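Local coordinates for protein rutinosidase (Aspergillus niger, PDB 6I1A) that hydrolyses beta-glycosidic bonds as a family 5 glycoside hydrolase, releasing rutinose from flavonoid glycosides such as rutin, and probably also acts on beta-1,3-glucans, at residues A[203-208]-A[243-248]; A[196-201]-A[210-215]; A[265-270]-A[299-304]. All blocks are in the same frame, centred on the assembly; numbering follows the deposited sequence.

Contact 1: residues A[203-208]-A[243-248]. With NAG (2-acetamido-2-deoxy-beta-D-glucopyranose), chain B; EDO (1,2-ethanediol), chain H.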
loop_
_atom_site.group_PDB
_atom_site.type_symbol
_atom_site.label_atom_id
_atom_site.label_comp_id
_atom_site.label_asym_id
_atom_site.label_seq_id
_atom_site.Cartn_x
_atom_site.Cartn_y
_atom_site.Cartn_z
ATOM N N VAL A 203 -10.312 -3.129 5.802
ATOM C CA VAL A 203 -9.413 -2.150 5.182
ATOM C C VAL A 203 -8.057 -2.773 4.864
ATOM O O VAL A 203 -7.370 -2.291 3.921
ATOM C CB VAL A 203 -9.291 -0.906 6.061
ATOM C CG1 VAL A 203 -8.473 -1.125 7.338
ATOM C CG2 VAL A 203 -8.744 0.220 5.215
ATOM N N VAL A 204 -7.642 -3.816 5.568
ATOM C CA VAL A 204 -6.336 -4.464 5.316
ATOM C C VAL A 204 -6.458 -5.567 4.262
ATOM O O VAL A 204 -5.430 -6.127 3.854
ATOM C CB VAL A 204 -5.657 -5.015 6.564
ATOM C CG1 VAL A 204 -5.375 -3.927 7.589
ATOM C CG2 VAL A 204 -6.415 -6.178 7.163
ATOM N N PHE A 205 -7.668 -5.930 3.868
ATOM C CA PHE A 205 -7.743 -7.014 2.849
ATOM C C PHE A 205 -7.080 -6.488 1.578
ATOM O O PHE A 205 -7.118 -5.284 1.275
ATOM C CB PHE A 205 -9.189 -7.458 2.607
ATOM C CG PHE A 205 -9.277 -8.880 2.070
ATOM C CD1 PHE A 205 -8.928 -9.956 2.845
ATOM C CD2 PHE A 205 -9.639 -9.107 0.755
ATOM C CE1 PHE A 205 -8.950 -11.243 2.334
ATOM C CE2 PHE A 205 -9.688 -10.398 0.248
ATOM C CZ PHE A 205 -9.388 -11.457 1.055
ATOM N N GLY A 206 -6.440 -7.385 0.813
ATOM C CA GLY A 206 -5.655 -6.970 -0.329
ATOM C C GLY A 206 -4.256 -6.474 -0.057
ATOM O O GLY A 206 -3.612 -6.035 -1.020
ATOM N N THR A 207 -3.841 -6.458 1.206
ATOM C CA THR A 207 -2.541 -5.930 1.595
ATOM C C THR A 207 -1.780 -6.968 2.420
ATOM O O THR A 207 -2.399 -7.922 2.980
ATOM C CB THR A 207 -2.653 -4.678 2.454
ATOM O OG1 THR A 207 -2.926 -4.959 3.814
ATOM C CG2 THR A 207 -3.670 -3.686 1.922
ATOM N N PRO A 208 -0.488 -6.760 2.645
ATOM C CA PRO A 208 0.276 -7.682 3.502
ATOM C C PRO A 208 -0.247 -7.756 4.937
ATOM O O PRO A 208 0.060 -8.738 5.618
ATOM C CB PRO A 208 1.687 -7.093 3.461
ATOM C CG PRO A 208 1.757 -6.513 2.042
ATOM C CD PRO A 208 0.415 -5.867 1.868
ATOM N N GLY A 243 -0.043 -16.855 -2.080
ATOM C CA GLY A 243 0.477 -16.462 -0.770
ATOM C C GLY A 243 -0.179 -15.219 -0.231
ATOM O O GLY A 243 0.496 -14.294 0.233
ATOM N N SER A 244 -1.504 -15.195 -0.217
ATOM C CA SER A 244 -2.280 -14.051 0.304
ATOM C C SER A 244 -1.866 -12.820 -0.511
ATOM O O SER A 244 -1.673 -12.900 -1.719
ATOM C CB SER A 244 -2.107 -13.922 1.810
ATOM O OG SER A 244 -3.064 -13.042 2.390
ATOM N N PHE A 245 -1.675 -11.691 0.156
ATOM C CA PHE A 245 -1.297 -10.412 -0.478
ATOM C C PHE A 245 0.070 -10.021 0.003
ATOM O O PHE A 245 0.427 -8.845 -0.126
ATOM C CB PHE A 245 -2.365 -9.351 -0.211
ATOM C CG PHE A 245 -3.754 -9.799 -0.577
ATOM C CD1 PHE A 245 -4.148 -9.844 -1.918
ATOM C CD2 PHE A 245 -4.614 -10.244 0.392
ATOM C CE1 PHE A 245 -5.433 -10.312 -2.230
ATOM C CE2 PHE A 245 -5.872 -10.707 0.089
ATOM C CZ PHE A 245 -6.275 -10.747 -1.212
ATOM N N LYS A 246 0.887 -10.962 0.474
ATOM C CA LYS A 246 2.321 -10.708 0.723
ATOM C C LYS A 246 3.020 -10.558 -0.621
ATOM O O LYS A 246 2.618 -11.202 -1.653
ATOM C CB LYS A 246 2.952 -11.910 1.440
ATOM C CG LYS A 246 2.313 -12.222 2.727
ATOM C CD LYS A 246 2.372 -11.142 3.711
ATOM C CE LYS A 246 2.426 -11.554 5.156
ATOM N NZ LYS A 246 2.466 -10.335 6.026
ATOM N N TYR A 247 4.060 -9.769 -0.658
ATOM C CA TYR A 247 4.927 -9.773 -1.866
ATOM C C TYR A 247 5.529 -11.161 -2.025
ATOM O O TYR A 247 5.807 -11.820 -1.033
ATOM C CB TYR A 247 5.933 -8.661 -1.671
ATOM C CG TYR A 247 5.195 -7.348 -1.537
ATOM C CD1 TYR A 247 3.882 -7.203 -2.028
ATOM C CD2 TYR A 247 5.660 -6.384 -0.704
ATOM C CE1 TYR A 247 3.141 -6.039 -1.804
ATOM C CE2 TYR A 247 4.967 -5.196 -0.522
ATOM C CZ TYR A 247 3.717 -5.010 -1.071
ATOM O OH TYR A 247 3.036 -3.851 -0.763
ATOM N N PRO A 248 5.705 -11.689 -3.270
ATOM C CA PRO A 248 6.311 -12.997 -3.452
ATOM C C PRO A 248 7.633 -13.099 -2.705
ATOM O O PRO A 248 7.953 -14.181 -2.212
ATOM C CB PRO A 248 6.485 -13.116 -4.983
ATOM C CG PRO A 248 5.366 -12.230 -5.534
ATOM C CD PRO A 248 5.257 -11.103 -4.552
HETATM C C1 NAG B . -11.097 5.864 5.895
HETATM C C2 NAG B . -11.271 5.304 4.507
HETATM C C3 NAG B . -11.986 3.909 4.572
HETATM C C4 NAG B . -11.258 3.018 5.510
HETATM C C5 NAG B . -11.096 3.653 6.863
HETATM C C6 NAG B . -10.272 2.806 7.751
HETATM C C7 NAG B . -11.506 6.973 2.722
HETATM C C8 NAG B . -12.379 7.785 1.832
HETATM N N2 NAG B . -12.066 6.210 3.681
HETATM O O3 NAG B . -11.986 3.360 3.227
HETATM O O4 NAG B . -11.976 1.753 5.714
HETATM O O5 NAG B . -10.354 4.928 6.665
HETATM O O6 NAG B . -10.333 3.261 9.125
HETATM O O7 NAG B . -10.298 6.930 2.517
HETATM C C1 EDO H . 2.987 -14.230 -3.264
HETATM O O1 EDO H . 2.868 -13.719 -1.972
HETATM C C2 EDO H . 1.653 -14.222 -3.886
HETATM O O2 EDO H . 1.264 -15.466 -4.211
HETATM O O HOH W 1 -1.541 -10.723 3.008
#
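Phe-245 and Pro-208 lead a loop-to-loop contact at the surface of the TIM barrel, largely apolar and fixed at one end by a lysine. Residues 204-207 form a type II beta turn, with the backbone of Gly-206 laid over one face of the Phe-245 ring: its CA stands 3.4 Å from the ring centroid, almost on the normal. The edge of the same ring, through CE2, meets the face of Phe-205 in a T-shaped pair with planes at 73°. Further along, Pro-208 CG touches Phe-245 O and lies over the rim of the Tyr-247 ring, 4.0 Å from Tyr-247 CZ. The bend of Lys-246 at chi2 (-60°) carries its CD to within 4.1 Å of Pro-208 CB. Lys-246 NZ donates to Pro-208 O at 2.9 Å; it also bonds Leu-211 O and forms a salt bridge with Asp-274 of the second subunit. A water accepts from Phe-245 N (3.0 Å) and donates to Thr-207 O, bridging the backbones. Residues 203-208 belong to the loop between strand 187-190 and helix 213-233, while 243-248 connect strand 239-241 to helix 248-252, where Pro-248 packs on Phe-263 and Thr-265 of strand 261-269.

Contact 2: residues A[196-201]-A[210-215]. With NAG (2-acetamido-2-deoxy-beta-D-glucopyranose), chain F; EDO (1,2-ethanediol), chain O.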
loop_
_atom_site.group_PDB
_atom_site.type_symbol
_atom_site.label_atom_id
_atom_site.label_comp_id
_atom_site.label_asym_id
_atom_site.label_seq_id
_atom_site.Cartn_x
_atom_site.Cartn_y
_atom_site.Cartn_z
ATOM N N ALA A 196 -6.161 -15.419 5.079
ATOM C CA ALA A 196 -6.036 -14.152 5.823
ATOM C C ALA A 196 -6.547 -14.369 7.233
ATOM O O ALA A 196 -7.676 -14.820 7.372
ATOM C CB ALA A 196 -6.776 -13.074 5.107
ATOM N N ASP A 197 -5.711 -14.030 8.220
ATOM C CA ASP A 197 -6.078 -14.170 9.636
ATOM C C ASP A 197 -6.220 -12.828 10.310
ATOM O O ASP A 197 -6.440 -12.820 11.570
ATOM C CB ASP A 197 -5.093 -15.032 10.425
ATOM C CG ASP A 197 -3.751 -14.397 10.563
ATOM O OD1 ASP A 197 -3.426 -13.531 9.749
ATOM O OD2 ASP A 197 -2.981 -14.792 11.484
ATOM N N ASN A 198 -6.056 -11.695 9.619
ATOM C CA ASN A 198 -6.036 -10.365 10.295
ATOM C C ASN A 198 -6.971 -9.406 9.592
ATOM O O ASN A 198 -6.746 -8.162 9.692
ATOM C CB ASN A 198 -4.647 -9.804 10.372
ATOM C CG ASN A 198 -4.552 -8.641 11.324
ATOM O OD1 ASN A 198 -5.174 -8.658 12.388
ATOM N ND2 ASN A 198 -3.799 -7.597 10.916
ATOM N N ASN A 199 -8.039 -9.878 8.976
ATOM C CA ASN A 199 -8.963 -9.053 8.168
ATOM C C ASN A 199 -10.331 -8.868 8.842
ATOM O O ASN A 199 -11.312 -8.615 8.124
ATOM C CB ASN A 199 -9.074 -9.610 6.753
ATOM C CG ASN A 199 -9.654 -11.014 6.714
ATOM O OD1 ASN A 199 -9.169 -11.851 7.470
ATOM N ND2 ASN A 199 -10.621 -11.228 5.856
ATOM N N THR A 200 -10.390 -8.839 10.168
ATOM C CA THR A 200 -11.681 -8.484 10.812
ATOM C C THR A 200 -12.051 -7.048 10.442
ATOM O O THR A 200 -13.243 -6.807 10.219
ATOM C CB THR A 200 -11.657 -8.660 12.313
ATOM O OG1 THR A 200 -10.629 -7.854 12.842
ATOM C CG2 THR A 200 -11.359 -10.077 12.709
ATOM N N ASN A 201 -11.060 -6.182 10.250
ATOM C CA ASN A 201 -11.287 -4.860 9.616
ATOM C C ASN A 201 -10.821 -5.017 8.167
ATOM O O ASN A 201 -9.623 -5.264 7.927
ATOM C CB ASN A 201 -10.528 -3.761 10.364
ATOM C CG ASN A 201 -10.888 -2.408 9.803
ATOM O OD1 ASN A 201 -11.190 -2.249 8.618
ATOM N ND2 ASN A 201 -10.788 -1.398 10.657
ATOM N N ALA A 210 -3.124 -8.329 5.897
ATOM C CA ALA A 210 -4.251 -9.278 6.037
ATOM C C ALA A 210 -3.767 -10.601 6.626
ATOM O O ALA A 210 -4.631 -11.358 7.117
ATOM C CB ALA A 210 -4.844 -9.516 4.695
ATOM N N LEU A 211 -2.494 -10.882 6.649
ATOM C CA LEU A 211 -1.934 -12.171 7.148
ATOM C C LEU A 211 -0.785 -11.880 8.094
ATOM O O LEU A 211 0.210 -11.246 7.659
ATOM C CB LEU A 211 -1.541 -13.041 5.950
ATOM C CG LEU A 211 -0.995 -14.451 6.282
ATOM C CD1 LEU A 211 -2.114 -15.340 6.877
ATOM C CD2 LEU A 211 -0.397 -15.106 5.049
ATOM N N THR A 212 -0.923 -12.304 9.336
ATOM C CA THR A 212 0.150 -12.150 10.349
ATOM C C THR A 212 1.266 -13.171 10.126
ATOM O O THR A 212 1.100 -14.145 9.402
ATOM C CB THR A 212 -0.358 -12.274 11.786
ATOM O OG1 THR A 212 -0.671 -13.656 12.036
ATOM C CG2 THR A 212 -1.581 -11.429 12.023
ATOM N N ASP A 213 2.443 -12.944 10.736
ATOM C CA ASP A 213 3.520 -13.940 10.666
ATOM C C ASP A 213 3.069 -15.271 11.267
ATOM O O ASP A 213 3.429 -16.335 10.727
ATOM C CB ASP A 213 4.779 -13.428 11.390
ATOM C CG ASP A 213 5.673 -12.504 10.551
ATOM O OD1 ASP A 213 5.607 -12.451 9.254
ATOM O OD2 ASP A 213 6.478 -11.812 11.197
ATOM N N HIS A 214 2.277 -15.249 12.330
ATOM C CA HIS A 214 1.755 -16.482 12.946
ATOM C C HIS A 214 0.868 -17.225 11.920
ATOM O O HIS A 214 1.003 -18.439 11.750
ATOM C CB HIS A 214 0.955 -16.071 14.179
ATOM C CG HIS A 214 0.512 -17.142 15.091
ATOM N ND1 HIS A 214 -0.843 -17.350 15.381
ATOM C CD2 HIS A 214 1.212 -18.027 15.840
ATOM C CE1 HIS A 214 -0.946 -18.336 16.264
ATOM N NE2 HIS A 214 0.295 -18.807 16.523
ATOM N N GLY A 215 -0.084 -16.521 11.304
ATOM C CA GLY A 215 -0.916 -17.156 10.283
ATOM C C GLY A 215 -0.097 -17.620 9.117
ATOM O O GLY A 215 -0.372 -18.693 8.581
HETATM C C1 NAG F . -3.706 -6.419 11.768
HETATM C C2 NAG F . -2.282 -5.842 11.773
HETATM C C3 NAG F . -2.330 -4.473 12.541
HETATM C C4 NAG F . -3.360 -3.550 11.938
HETATM C C5 NAG F . -4.715 -4.222 11.995
HETATM C C6 NAG F . -5.799 -3.374 11.399
HETATM C C7 NAG F . -0.452 -7.445 11.693
HETATM C C8 NAG F . 0.506 -8.286 12.513
HETATM N N2 NAG F . -1.349 -6.766 12.372
HETATM O O3 NAG F . -1.030 -3.851 12.387
HETATM O O4 NAG F . -3.467 -2.371 12.799
HETATM O O5 NAG F . -4.600 -5.461 11.221
HETATM O O6 NAG F . -7.104 -3.896 11.658
HETATM O O7 NAG F . -0.424 -7.461 10.452
HETATM C C1 EDO O . -15.879 -10.876 7.266
HETATM O O1 EDO O . -16.625 -9.657 7.198
HETATM C C2 EDO O . -14.449 -10.487 7.234
HETATM O O2 EDO O . -14.093 -9.475 8.169
#
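Asp-197 grips Thr-212 with both carboxylate oxygens. OD1 accepts from Thr-212 N at 2.8 Å in a nearly straight bond (169°), and OD2 accepts from Thr-212 OG1 at 2.6 Å; each oxygen uses its syn lone pair, so the two bonds together fix the rotation of the carboxylate. The torsion that helps put it there sets Asp-197 CG between its own backbone N and carbonyl carbon (chi1 67°). Thr-212 is in turn the N-cap residue of helix 213-233, and its OG1 makes the capping bond: it accepts a hydrogen bond from Gly-215 N at 3.0 Å while donating one to Asp-197 OD2. Gly-215 CA lies 3.4 Å from Asp-197 OD2, where a CB would clash, and the closeness of this helix start would be expected to favour the negative charge. Leu-211 CD1 lies against Asp-197 OD1.

Beside the carboxylate the backbones join directly, Asn-198 N donating to Ala-210 O at 2.9 Å. Ala-196 CB meets Ala-210 CB at 4.1 Å in a small apolar contact. Asn-198 carries an N-linked glycan: its ND2 is bonded to C1 of N-acetylglucosamine and also donates to Leu-209 O, which steadies the amide. Next to it, Thr-212 CG2 touches Asn-198 CB and, at 3.8 Å, the sugar's C8 methyl carbon. Farther out, Asn-199 is held by Asn-144 O at ND2 and by Trp-155 NE1 at OD1, while Phe-158 and Tyr-159 pack on Asp-197. The contact thus ties the loop that follows strand 187-190 to the start of helix 213-233, closing off the short excursion 202-209 on the way from this barrel strand to the helix.

Contact 3: residues A[265-270]-A[299-304]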
loop_
_atom_site.group_PDB
_atom_site.type_symbol
_atom_site.label_atom_id
_atom_site.label_comp_id
_atom_site.label_asym_id
_atom_site.label_seq_id
_atom_site.Cartn_x
_atom_site.Cartn_y
_atom_site.Cartn_z
ATOM N N THR A 265 -0.414 -14.327 -7.936
ATOM C CA THR A 265 -0.690 -13.004 -7.387
ATOM C C THR A 265 -2.047 -12.484 -7.838
ATOM O O THR A 265 -2.467 -12.795 -8.955
ATOM C CB THR A 265 0.408 -12.003 -7.746
ATOM O OG1 THR A 265 0.540 -12.004 -9.176
ATOM C CG2 THR A 265 1.717 -12.331 -7.055
ATOM N N HIS A 266 -2.736 -11.807 -6.939
ATOM C CA HIS A 266 -4.079 -11.266 -7.254
ATOM C C HIS A 266 -3.991 -9.754 -7.160
ATOM O O HIS A 266 -3.614 -9.238 -6.113
ATOM C CB HIS A 266 -5.130 -11.774 -6.254
ATOM C CG HIS A 266 -5.405 -13.220 -6.373
ATOM N ND1 HIS A 266 -6.354 -13.863 -5.573
ATOM C CD2 HIS A 266 -4.898 -14.158 -7.191
ATOM C CE1 HIS A 266 -6.384 -15.154 -5.904
ATOM N NE2 HIS A 266 -5.480 -15.387 -6.889
ATOM N N HIS A 267 -4.295 -9.049 -8.239
ATOM C CA HIS A 267 -4.169 -7.569 -8.279
ATOM C C HIS A 267 -5.494 -6.935 -8.668
ATOM O O HIS A 267 -5.944 -7.134 -9.818
ATOM C CB HIS A 267 -3.072 -7.158 -9.304
ATOM C CG HIS A 267 -1.709 -7.629 -8.937
ATOM N ND1 HIS A 267 -1.166 -7.439 -7.694
ATOM C CD2 HIS A 267 -0.806 -8.312 -9.685
ATOM C CE1 HIS A 267 0.071 -7.963 -7.708
ATOM N NE2 HIS A 267 0.314 -8.525 -8.902
ATOM N N TYR A 268 -6.053 -6.178 -7.749
ATOM C CA TYR A 268 -7.321 -5.468 -7.938
ATOM C C TYR A 268 -7.171 -4.015 -7.580
ATOM O O TYR A 268 -6.238 -3.593 -6.890
ATOM C CB TYR A 268 -8.409 -6.140 -7.083
ATOM C CG TYR A 268 -8.846 -7.494 -7.569
ATOM C CD1 TYR A 268 -9.619 -7.608 -8.706
ATOM C CD2 TYR A 268 -8.478 -8.667 -6.911
ATOM C CE1 TYR A 268 -10.113 -8.822 -9.147
ATOM C CE2 TYR A 268 -8.992 -9.883 -7.334
ATOM C CZ TYR A 268 -9.787 -9.957 -8.448
ATOM O OH TYR A 268 -10.363 -11.177 -8.802
ATOM N N TYR A 269 -8.113 -3.235 -8.084
ATOM C CA TYR A 269 -8.037 -1.743 -8.055
ATOM C C TYR A 269 -9.328 -1.084 -7.617
ATOM O O TYR A 269 -9.385 0.145 -7.657
ATOM C CB TYR A 269 -7.608 -1.238 -9.425
ATOM C CG TYR A 269 -6.365 -1.927 -9.896
ATOM C CD1 TYR A 269 -5.088 -1.582 -9.463
ATOM C CD2 TYR A 269 -6.460 -2.971 -10.794
ATOM C CE1 TYR A 269 -3.966 -2.304 -9.828
ATOM C CE2 TYR A 269 -5.355 -3.707 -11.170
ATOM C CZ TYR A 269 -4.096 -3.392 -10.685
ATOM O OH TYR A 269 -2.985 -4.101 -11.012
ATOM N N TYR A 270 -10.342 -1.845 -7.224
ATOM C CA TYR A 270 -11.735 -1.344 -7.141
ATOM C C TYR A 270 -12.032 -0.735 -5.776
ATOM O O TYR A 270 -13.117 -0.117 -5.617
ATOM C CB TYR A 270 -12.753 -2.451 -7.472
ATOM C CG TYR A 270 -12.702 -3.655 -6.564
ATOM C CD1 TYR A 270 -13.323 -3.679 -5.325
ATOM C CD2 TYR A 270 -12.023 -4.799 -6.924
ATOM C CE1 TYR A 270 -13.202 -4.773 -4.471
ATOM C CE2 TYR A 270 -11.921 -5.918 -6.100
ATOM C CZ TYR A 270 -12.542 -5.914 -4.875
ATOM O OH TYR A 270 -12.460 -7.048 -4.045
ATOM N N VAL A 299 5.853 -16.274 -11.566
ATOM C CA VAL A 299 4.629 -15.647 -11.056
ATOM C C VAL A 299 3.578 -15.676 -12.163
ATOM O O VAL A 299 3.875 -15.408 -13.312
ATOM C CB VAL A 299 4.904 -14.215 -10.590
ATOM C CG1 VAL A 299 3.627 -13.437 -10.216
ATOM C CG2 VAL A 299 5.880 -14.235 -9.416
ATOM N N PHE A 300 2.359 -15.958 -11.787
ATOM C CA PHE A 300 1.175 -15.847 -12.666
ATOM C C PHE A 300 0.137 -14.970 -11.956
ATOM O O PHE A 300 -0.101 -15.174 -10.776
ATOM C CB PHE A 300 0.614 -17.228 -12.926
ATOM C CG PHE A 300 -0.536 -17.333 -13.893
ATOM C CD1 PHE A 300 -0.312 -17.163 -15.255
ATOM C CD2 PHE A 300 -1.832 -17.583 -13.476
ATOM C CE1 PHE A 300 -1.362 -17.252 -16.174
ATOM C CE2 PHE A 300 -2.885 -17.671 -14.371
ATOM C CZ PHE A 300 -2.627 -17.545 -15.721
ATOM N N VAL A 301 -0.470 -14.015 -12.662
ATOM C CA VAL A 301 -1.438 -13.094 -12.054
ATOM C C VAL A 301 -2.784 -13.783 -12.168
ATOM O O VAL A 301 -3.529 -13.599 -13.164
ATOM C CB VAL A 301 -1.395 -11.698 -12.692
ATOM C CG1 VAL A 301 -2.446 -10.804 -12.068
ATOM C CG2 VAL A 301 -0.017 -11.113 -12.502
ATOM N N GLY A 302 -3.093 -14.676 -11.228
ATOM C CA GLY A 302 -4.275 -15.534 -11.377
ATOM C C GLY A 302 -5.617 -14.859 -11.224
ATOM O O GLY A 302 -6.633 -15.521 -11.569
ATOM N N GLU A 303 -5.663 -13.672 -10.683
ATOM C CA GLU A 303 -6.908 -12.886 -10.640
ATOM C C GLU A 303 -6.521 -11.421 -10.811
ATOM O O GLU A 303 -5.588 -10.933 -10.148
ATOM C CB GLU A 303 -7.680 -12.984 -9.342
ATOM C CG GLU A 303 -8.237 -14.345 -9.038
ATOM C CD GLU A 303 -9.149 -14.363 -7.829
ATOM O OE1 GLU A 303 -9.661 -13.272 -7.383
ATOM O OE2 GLU A 303 -9.338 -15.460 -7.246
ATOM N N TRP A 304 -7.339 -10.718 -11.594
ATOM C CA TRP A 304 -7.304 -9.247 -11.742
ATOM C C TRP A 304 -8.552 -8.824 -12.475
ATOM O O TRP A 304 -9.249 -9.643 -13.105
ATOM C CB TRP A 304 -6.028 -8.767 -12.466
ATOM C CG TRP A 304 -6.031 -9.054 -13.941
ATOM C CD1 TRP A 304 -5.979 -10.245 -14.591
ATOM C CD2 TRP A 304 -6.134 -8.041 -14.978
ATOM N NE1 TRP A 304 -5.980 -10.044 -15.955
ATOM C CE2 TRP A 304 -6.087 -8.710 -16.222
ATOM C CE3 TRP A 304 -6.232 -6.643 -14.944
ATOM C CZ2 TRP A 304 -6.099 -7.998 -17.421
ATOM C CZ3 TRP A 304 -6.238 -5.944 -16.142
ATOM C CH2 TRP A 304 -6.190 -6.649 -17.332
#
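Thr-265 and His-267 bond through their backbone N-H groups to Phe-300 and Glu-303, joining two parallel strands whose axes approach to 4.8 Å at an angle of 22°. Thr-265 N reaches Phe-300 O at 3.0 Å, and His-267 N reaches Glu-303 O. Two residue steps on one strand thus match three on the other, where Val-301 is the centre of an inverse gamma turn. His-266 pairs with Glu-303, and their side chains share a face of the sheet. There Glu-303 CG sits over the centre of the His-266 ring, 3.7 Å from its centroid, and the carboxylate stacks on the imidazole with planes 21° apart. Glu-303 OE1 accepts from Tyr-268 OH at 2.6 Å, on its anti side and somewhat out of the carboxylate plane; OE2 forms a salt bridge with Arg-92. His-266 is itself held, ND1 by Glu-194 and NE2 by Asp-264. Trp-304 CA lies over a face of the Tyr-268 ring. On the other side of the sheet Thr-265 OG1 touches Val-301 CG2 at 3.5 Å, and His-267 CD2 meets Val-301 CG1 at 3.8 Å. In family 5 the two catalytic glutamates belong to the fourth and seventh barrel strands; the position of Glu-303 on 299-308 is consistent with the latter, which would make it the probable nucleophile. Strands 261-269 and 299-308 with helix 280-290 form a beta-alpha-beta unit of the TIM barrel; Trp-328 of helix 317-331 packs behind Val-301 and His-267, and strand 334-337 bonds to the far edge of 299-304.

Contact 3 is barrel core: two neighbouring parallel strands, with backbone bonds and a buried network of histidine, tyrosine and glutamate. Contacts 1 and 2 are built mainly from loops. Contact 2 is mostly buried and polar, with a carboxylate at a helix start beside a glycan, whereas contact 1 lies at the surface and is chiefly aromatic and proline packing; both touch the second subunit. Both draw on the chain between strand 187-190 and helix 213-233, and they meet where Phe-205 CD1 packs on Asn-199 ND2 at 3.7 Å. Segment 243-248 of contact 1 also borders strand 261-269 of contact 3; contacts 2 and 3 stay about 11 Å apart at their nearest atoms.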